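Local coordinates for uncharacterized protein (PDB 3KOP), which is of unknown function but adopts a cyclophilin-like fold, built round a curled antiparallel sheet, and assembles from six copies, at residues F[72-77]-F[124-129]; F[49-54]-F[76-81]; F[87-92]-F[137-142]. One frame throughout, in Å; residues are numbered along the deposited sequence.

Interaction 1 (F[72-77]-F[124-129]); sequences YNLVPA and QTIVDL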
# COMPACT_ATOMS: atom_id res chain seq x y z
N TYR F 72 -6.98 -22.12 4.41
CA TYR F 72 -8.29 -21.94 3.80
C TYR F 72 -8.68 -23.16 2.97
O TYR F 72 -7.85 -24.04 2.71
CB TYR F 72 -8.29 -20.68 2.94
CG TYR F 72 -7.37 -20.75 1.76
CD1 TYR F 72 -6.01 -20.46 1.89
CD2 TYR F 72 -7.85 -21.16 0.50
CE1 TYR F 72 -5.16 -20.53 0.81
CE2 TYR F 72 -6.99 -21.24 -0.60
CZ TYR F 72 -5.65 -20.93 -0.43
OH TYR F 72 -4.78 -20.99 -1.47
N ASN F 73 -9.96 -23.23 2.61
CA ASN F 73 -10.42 -24.17 1.62
C ASN F 73 -11.15 -23.39 0.55
O ASN F 73 -11.39 -22.17 0.70
CB ASN F 73 -11.24 -25.32 2.26
CG ASN F 73 -12.62 -24.90 2.78
OD1 ASN F 73 -13.13 -23.83 2.47
ND2 ASN F 73 -13.24 -25.76 3.61
N LEU F 74 -11.49 -24.08 -0.53
CA LEU F 74 -12.20 -23.50 -1.66
C LEU F 74 -13.37 -24.44 -2.00
O LEU F 74 -13.17 -25.62 -2.21
CB LEU F 74 -11.28 -23.38 -2.87
CG LEU F 74 -10.02 -22.51 -2.76
CD1 LEU F 74 -9.18 -22.64 -4.02
CD2 LEU F 74 -10.37 -21.05 -2.46
N VAL F 75 -14.58 -23.90 -2.04
CA VAL F 75 -15.77 -24.68 -2.32
C VAL F 75 -16.62 -23.97 -3.38
O VAL F 75 -16.56 -22.73 -3.50
CB VAL F 75 -16.60 -24.92 -1.04
CG1 VAL F 75 -15.75 -25.70 0.04
CG2 VAL F 75 -17.18 -23.61 -0.49
N PRO F 76 -17.43 -24.73 -4.13
CA PRO F 76 -18.38 -24.07 -5.01
C PRO F 76 -19.32 -23.16 -4.22
O PRO F 76 -19.65 -23.47 -3.06
CB PRO F 76 -19.16 -25.25 -5.64
CG PRO F 76 -18.36 -26.47 -5.34
CD PRO F 76 -17.58 -26.20 -4.13
N ALA F 77 -19.76 -22.07 -4.85
CA ALA F 77 -20.75 -21.19 -4.23
C ALA F 77 -21.98 -22.00 -3.76
O ALA F 77 -22.40 -22.97 -4.41
CB ALA F 77 -21.18 -20.11 -5.18
N GLN F 124 -17.38 -19.86 -13.15
CA GLN F 124 -18.00 -20.38 -11.94
C GLN F 124 -17.67 -19.51 -10.72
O GLN F 124 -16.61 -18.89 -10.67
CB GLN F 124 -17.35 -21.74 -11.68
CG GLN F 124 -18.21 -22.81 -11.22
CD GLN F 124 -17.80 -24.10 -11.89
OE1 GLN F 124 -16.68 -24.60 -11.65
NE2 GLN F 124 -18.66 -24.63 -12.76
N THR F 125 -18.56 -19.50 -9.73
CA THR F 125 -18.33 -18.72 -8.50
C THR F 125 -17.80 -19.67 -7.43
O THR F 125 -18.35 -20.75 -7.22
CB THR F 125 -19.58 -18.00 -8.03
OG1 THR F 125 -19.98 -17.09 -9.06
CG2 THR F 125 -19.31 -17.22 -6.73
N ILE F 126 -16.66 -19.30 -6.84
CA ILE F 126 -16.01 -20.10 -5.81
C ILE F 126 -15.97 -19.32 -4.48
O ILE F 126 -15.81 -18.09 -4.47
CB ILE F 126 -14.56 -20.44 -6.25
CG1 ILE F 126 -14.55 -21.07 -7.64
CG2 ILE F 126 -13.85 -21.30 -5.19
CD1 ILE F 126 -15.63 -22.05 -7.89
N VAL F 127 -16.14 -20.03 -3.36
CA VAL F 127 -16.01 -19.41 -2.05
C VAL F 127 -14.72 -19.91 -1.38
O VAL F 127 -14.41 -21.11 -1.41
CB VAL F 127 -17.27 -19.66 -1.19
CG1 VAL F 127 -17.10 -19.13 0.26
CG2 VAL F 127 -18.50 -18.97 -1.87
N ASP F 128 -13.97 -18.95 -0.85
CA ASP F 128 -12.76 -19.16 -0.04
C ASP F 128 -13.18 -18.93 1.40
O ASP F 128 -13.61 -17.84 1.74
CB ASP F 128 -11.69 -18.17 -0.48
CG ASP F 128 -10.40 -18.26 0.27
OD1 ASP F 128 -10.37 -18.59 1.49
OD2 ASP F 128 -9.36 -17.94 -0.38
N LEU F 129 -13.08 -19.98 2.22
CA LEU F 129 -13.32 -19.90 3.65
C LEU F 129 -11.98 -20.04 4.35
O LEU F 129 -11.29 -21.05 4.18
CB LEU F 129 -14.29 -20.98 4.13
CG LEU F 129 -15.69 -20.90 3.49
CD1 LEU F 129 -16.56 -22.19 3.81
CD2 LEU F 129 -16.39 -19.62 3.90

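Interaction 2 (F[49-54]-F[76-81]); sequences KAVWDA and PAFAPK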
# COMPACT_ATOMS: atom_id res chain seq x y z
N LYS F 49 -25.31 -16.07 7.95
CA LYS F 49 -26.45 -16.87 7.48
C LYS F 49 -26.08 -17.74 6.30
O LYS F 49 -26.44 -18.94 6.26
CB LYS F 49 -27.62 -15.96 7.09
CG LYS F 49 -28.80 -16.69 6.42
CD LYS F 49 -30.00 -15.79 6.29
CE LYS F 49 -31.10 -16.46 5.43
NZ LYS F 49 -31.48 -17.85 5.94
N ALA F 50 -25.40 -17.15 5.31
CA ALA F 50 -25.06 -17.84 4.06
C ALA F 50 -24.22 -19.07 4.39
O ALA F 50 -24.47 -20.18 3.85
CB ALA F 50 -24.31 -16.94 3.06
N VAL F 51 -23.25 -18.89 5.28
CA VAL F 51 -22.42 -20.01 5.71
C VAL F 51 -23.21 -21.04 6.57
O VAL F 51 -23.24 -22.23 6.26
CB VAL F 51 -21.17 -19.52 6.42
CG1 VAL F 51 -20.36 -20.69 7.02
CG2 VAL F 51 -20.29 -18.67 5.44
N TRP F 52 -23.86 -20.58 7.64
CA TRP F 52 -24.64 -21.48 8.51
C TRP F 52 -25.58 -22.37 7.70
O TRP F 52 -25.62 -23.60 7.88
CB TRP F 52 -25.46 -20.69 9.53
CG TRP F 52 -26.28 -21.61 10.45
CD1 TRP F 52 -27.56 -22.09 10.24
CD2 TRP F 52 -25.84 -22.19 11.68
NE1 TRP F 52 -27.92 -22.93 11.26
CE2 TRP F 52 -26.90 -23.00 12.17
CE3 TRP F 52 -24.66 -22.09 12.44
CZ2 TRP F 52 -26.81 -23.70 13.39
CZ3 TRP F 52 -24.56 -22.80 13.63
CH2 TRP F 52 -25.63 -23.58 14.10
N ASP F 53 -26.36 -21.74 6.84
CA ASP F 53 -27.37 -22.43 6.04
C ASP F 53 -26.79 -23.59 5.22
O ASP F 53 -27.45 -24.60 5.02
CB ASP F 53 -28.11 -21.45 5.10
CG ASP F 53 -29.07 -20.52 5.84
OD1 ASP F 53 -29.17 -20.61 7.08
OD2 ASP F 53 -29.71 -19.68 5.17
N ALA F 54 -25.54 -23.44 4.79
CA ALA F 54 -24.90 -24.40 3.87
C ALA F 54 -24.00 -25.41 4.54
O ALA F 54 -23.48 -26.30 3.86
CB ALA F 54 -24.13 -23.64 2.78
N PRO F 76 -17.43 -24.73 -4.13
CA PRO F 76 -18.38 -24.07 -5.01
C PRO F 76 -19.32 -23.16 -4.22
O PRO F 76 -19.65 -23.47 -3.06
CB PRO F 76 -19.16 -25.25 -5.64
CG PRO F 76 -18.36 -26.47 -5.34
CD PRO F 76 -17.58 -26.20 -4.13
N ALA F 77 -19.76 -22.07 -4.85
CA ALA F 77 -20.75 -21.19 -4.23
C ALA F 77 -21.98 -22.00 -3.76
O ALA F 77 -22.40 -22.97 -4.41
CB ALA F 77 -21.18 -20.11 -5.18
N PHE F 78 -22.51 -21.62 -2.60
CA PHE F 78 -23.60 -22.39 -1.98
C PHE F 78 -24.80 -21.51 -1.65
O PHE F 78 -25.87 -22.02 -1.47
CB PHE F 78 -23.10 -23.12 -0.71
CG PHE F 78 -22.18 -22.26 0.17
CD1 PHE F 78 -22.70 -21.25 0.97
CD2 PHE F 78 -20.80 -22.45 0.15
CE1 PHE F 78 -21.87 -20.46 1.78
CE2 PHE F 78 -19.95 -21.66 0.96
CZ PHE F 78 -20.48 -20.68 1.76
N ALA F 79 -24.62 -20.20 -1.55
CA ALA F 79 -25.70 -19.30 -1.15
C ALA F 79 -26.55 -18.97 -2.36
O ALA F 79 -26.03 -18.82 -3.44
CB ALA F 79 -25.16 -18.01 -0.56
N PRO F 80 -27.86 -18.76 -2.17
CA PRO F 80 -28.66 -18.38 -3.34
C PRO F 80 -28.18 -17.06 -3.94
O PRO F 80 -28.20 -16.89 -5.13
CB PRO F 80 -30.07 -18.24 -2.78
CG PRO F 80 -30.08 -19.07 -1.52
CD PRO F 80 -28.67 -18.97 -0.97
N LYS F 81 -27.73 -16.13 -3.10
CA LYS F 81 -26.96 -15.00 -3.60
C LYS F 81 -25.82 -14.65 -2.66
O LYS F 81 -25.93 -14.75 -1.43
CB LYS F 81 -27.83 -13.77 -3.88
CG LYS F 81 -28.52 -13.14 -2.70
CD LYS F 81 -29.14 -11.78 -3.07
CE LYS F 81 -28.09 -10.81 -3.63
NZ LYS F 81 -28.47 -9.36 -3.52

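Interaction 3 (F[87-92]-F[137-142]); sequences NTTVTP and NLLLNG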
# COMPACT_ATOMS: atom_id res chain seq x y z
N ASN F 87 -18.53 -6.38 6.74
CA ASN F 87 -17.56 -6.43 7.81
C ASN F 87 -16.16 -6.80 7.31
O ASN F 87 -15.48 -7.66 7.89
CB ASN F 87 -18.00 -7.45 8.87
CG ASN F 87 -17.35 -7.24 10.21
OD1 ASN F 87 -17.26 -6.12 10.69
ND2 ASN F 87 -16.96 -8.33 10.87
N THR F 88 -15.74 -6.14 6.25
CA THR F 88 -14.51 -6.53 5.57
C THR F 88 -13.25 -6.05 6.29
O THR F 88 -13.25 -5.04 7.06
CB THR F 88 -14.51 -6.05 4.12
OG1 THR F 88 -14.41 -4.64 4.09
CG2 THR F 88 -15.85 -6.46 3.38
N THR F 89 -12.20 -6.82 6.06
CA THR F 89 -10.86 -6.45 6.46
C THR F 89 -9.84 -6.71 5.33
O THR F 89 -10.02 -7.62 4.48
CB THR F 89 -10.44 -7.22 7.75
OG1 THR F 89 -9.23 -6.67 8.28
CG2 THR F 89 -10.26 -8.71 7.42
N VAL F 90 -8.78 -5.90 5.32
CA VAL F 90 -7.56 -6.30 4.61
C VAL F 90 -6.41 -6.55 5.56
O VAL F 90 -5.28 -6.82 5.12
CB VAL F 90 -7.15 -5.33 3.50
CG1 VAL F 90 -8.21 -5.43 2.34
CG2 VAL F 90 -6.97 -3.88 4.04
N THR F 91 -6.70 -6.47 6.86
CA THR F 91 -5.76 -6.67 7.94
C THR F 91 -6.36 -7.70 8.89
O THR F 91 -6.67 -7.37 10.02
CB THR F 91 -5.47 -5.33 8.71
OG1 THR F 91 -6.68 -4.73 9.17
CG2 THR F 91 -4.73 -4.33 7.81
N PRO F 92 -6.50 -8.97 8.43
CA PRO F 92 -7.06 -9.95 9.33
C PRO F 92 -6.17 -10.26 10.53
O PRO F 92 -4.92 -10.21 10.45
CB PRO F 92 -7.22 -11.18 8.44
CG PRO F 92 -6.21 -11.03 7.38
CD PRO F 92 -6.02 -9.58 7.18
N ASN F 137 -0.82 -9.80 9.06
CA ASN F 137 -1.21 -10.34 7.75
C ASN F 137 -1.73 -9.21 6.89
O ASN F 137 -2.39 -8.30 7.41
CB ASN F 137 -2.36 -11.34 7.93
CG ASN F 137 -2.10 -12.33 9.04
OD1 ASN F 137 -1.20 -13.18 8.95
ND2 ASN F 137 -2.90 -12.24 10.08
N LEU F 138 -1.47 -9.24 5.59
CA LEU F 138 -2.09 -8.30 4.65
C LEU F 138 -2.77 -9.05 3.53
O LEU F 138 -2.18 -9.94 2.88
CB LEU F 138 -1.03 -7.34 4.10
CG LEU F 138 -0.40 -6.35 5.06
CD1 LEU F 138 0.89 -5.76 4.41
CD2 LEU F 138 -1.43 -5.22 5.35
N LEU F 139 -4.03 -8.69 3.30
CA LEU F 139 -4.84 -9.28 2.25
C LEU F 139 -4.62 -8.49 0.96
O LEU F 139 -5.45 -7.66 0.51
CB LEU F 139 -6.31 -9.38 2.65
CG LEU F 139 -6.64 -10.67 3.45
CD1 LEU F 139 -8.02 -10.59 4.06
CD2 LEU F 139 -6.53 -11.93 2.53
N LEU F 140 -3.47 -8.77 0.38
CA LEU F 140 -2.95 -8.02 -0.76
C LEU F 140 -2.07 -8.95 -1.58
O LEU F 140 -1.23 -9.65 -1.01
CB LEU F 140 -2.12 -6.85 -0.22
CG LEU F 140 -1.27 -5.98 -1.12
CD1 LEU F 140 -2.04 -5.42 -2.23
CD2 LEU F 140 -0.65 -4.85 -0.29
N ASN F 141 -2.29 -8.98 -2.89
CA ASN F 141 -1.53 -9.84 -3.78
C ASN F 141 -1.18 -9.14 -5.10
O ASN F 141 -1.69 -8.07 -5.43
CB ASN F 141 -2.25 -11.18 -4.04
CG ASN F 141 -3.53 -11.04 -4.90
OD1 ASN F 141 -3.54 -10.38 -5.95
ND2 ASN F 141 -4.58 -11.73 -4.47
N GLY F 142 -0.25 -9.75 -5.81
CA GLY F 142 0.23 -9.23 -7.07
C GLY F 142 -0.62 -9.51 -8.30
O GLY F 142 -0.23 -9.13 -9.38
O HOH W 1 -3.09 -8.26 10.09

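Interaction 1 (F[72-77]-F[124-129])
The backbone O of V75 takes the N-H of V127 at 2.7 Å, nearly end-on to the carbonyl, and also receives a CA-H...O contact from I126. This is one rung of an antiparallel ladder in the curled sheet of the cyclophilin-like fold: strand 72-76 runs beside 125-129 at 150°, with N73-L129 and V75-V127 as hydrogen-bonded pairs and L74-D128 as a non-hydrogen-bonded pair. V75 N returns a bond to V127 O at 2.9 Å. Past the end of the strand, A77 N still reaches T125 O, approaching from above the carbonyl plane.

N73, V75, V127 and L129 share one face of the sheet, L74 and D128 the other. On the first, CG2 of V75 meets CB of V127 at 4.0 Å, and N73 lies alongside L129 while its ND2 bonds L179 O. On the second, D128 extends its carboxylate with CG anti to the backbone N (chi1 180°), its plane 30° from the Y72 ring. OD1, buried with no hydrogen-bonding partner in the model, comes within 3.3 Å of Y72 CB, OD2 lies by CD2 of that ring, and CD2 of L74 rests on D128 CB. With an alanine at D128 the carboxylate is gone, which would probably leave a gap beside CB and the ring of Y72. W170 of the second subunit packs on Y72. I126 CG2 lies 4.0 Å from L74 CB.

Interaction 2 (F[49-54]-F[76-81])
The F78 ring meets A50, V51 and A54 of the helix, all at a slant, in overlapping contacts from CD1 round to CZ. The A54 methyl comes obliquely to the root of the ring, its CB 3.3 Å from F78 CD1 and almost as near CG, a tight apolar contact. One turn back, the carbonyl O of A50 lies 3.3 Å from F78 CE1 and close to CD1 as well. V51 slopes across the tip, its CG2 branch 4.2 Å from F78 CZ. CD1, CE1 and CZ thus have A54 CB, A50 O and V51 CG2 as their nearest partners across the contact. The ring is brought there by a first torsion of 42°, which sets CG between the backbone N and the carbonyl carbon of F78.

Next to the phenylalanine, A79 meets the helix methyl to methyl, its CB 3.9 Å from A50 CB. The two small side chains let the backbones approach to 5.4 Å between their CA atoms.

The contact is a surface one: it sets helix 45-54 against the loop that leaves strand 70-76, while F78 also packs on V127 of strand 125-132.

Interaction 3 (F[87-92]-F[137-142])
Two direct hydrogen bonds join N137 and L139 to the carbonyls of P92 and V90. The side-chain ND2 of N137 donates a hydrogen bond to P92 O at 2.9 Å, the N-H pointing almost straight at its target (171°). That oxygen lies in the asparagine's amide plane, yet the nitrogen stands above the carbonyl plane of P92. The backbone N of L139 donates to V90 O, also at 2.9 Å, and L138 CA adds a CA-H...O contact to the same oxygen.

A water forms a second link: it donates to P92 O at 2.7 Å and accepts from N137 N, so two donors grip the proline carbonyl. The asparagine amide is fixed further by N69 N, bonded to its OD1, and by G134 O, which accepts from ND2.

Both segments bend sharply here. T89 OG1 accepts from T91 N, two residues on, in an ST turn, and L139 is the centre of an inverse gamma turn. In this cyclophilin-like fold the short strands 88-89 and 140-141 both pair with strand 145-157, and their turns meet beside it.

Apolar contact centres on L139, where a chi1 of -86° swings CG toward the proline and an extended chi2 (169°) carries CD1 on to it. CD1 reaches P92 CG at 3.8 Å and lies 3.6 Å from T89 O, while L139 CB packs against V90 CB. The proline ring crosses N137 at a slant, its CG 3.9 Å from N137 CB.

Neighbouring copies close round this buried contact: N136 of the third subunit hydrogen-bonds T89 OG1 through its OD1, and G142 of the fourth subunit packs on T91.

Following the chain from the N terminus, helix 45-54 is the first element that enters a contact, and interaction 2 closes the excursion through strands 57-63 and 70-76 by bringing 76-81 back to the helix. Interaction 1 shares P76 and A77 with it and pairs the strand before that loop with 125-132. The two also touch where L129 packs on V51. Interaction 3 begins within the span of interaction 1 and ends beyond it, so the two cross along the chain; their centres lie about 17 Å apart, though both reach the same sheet. Interactions 2 and 3 follow in series without touching: interaction 2 ties helix 45-54 to the loop after strand 70-76, interaction 3 the ends of strands 88-89 and 140-141.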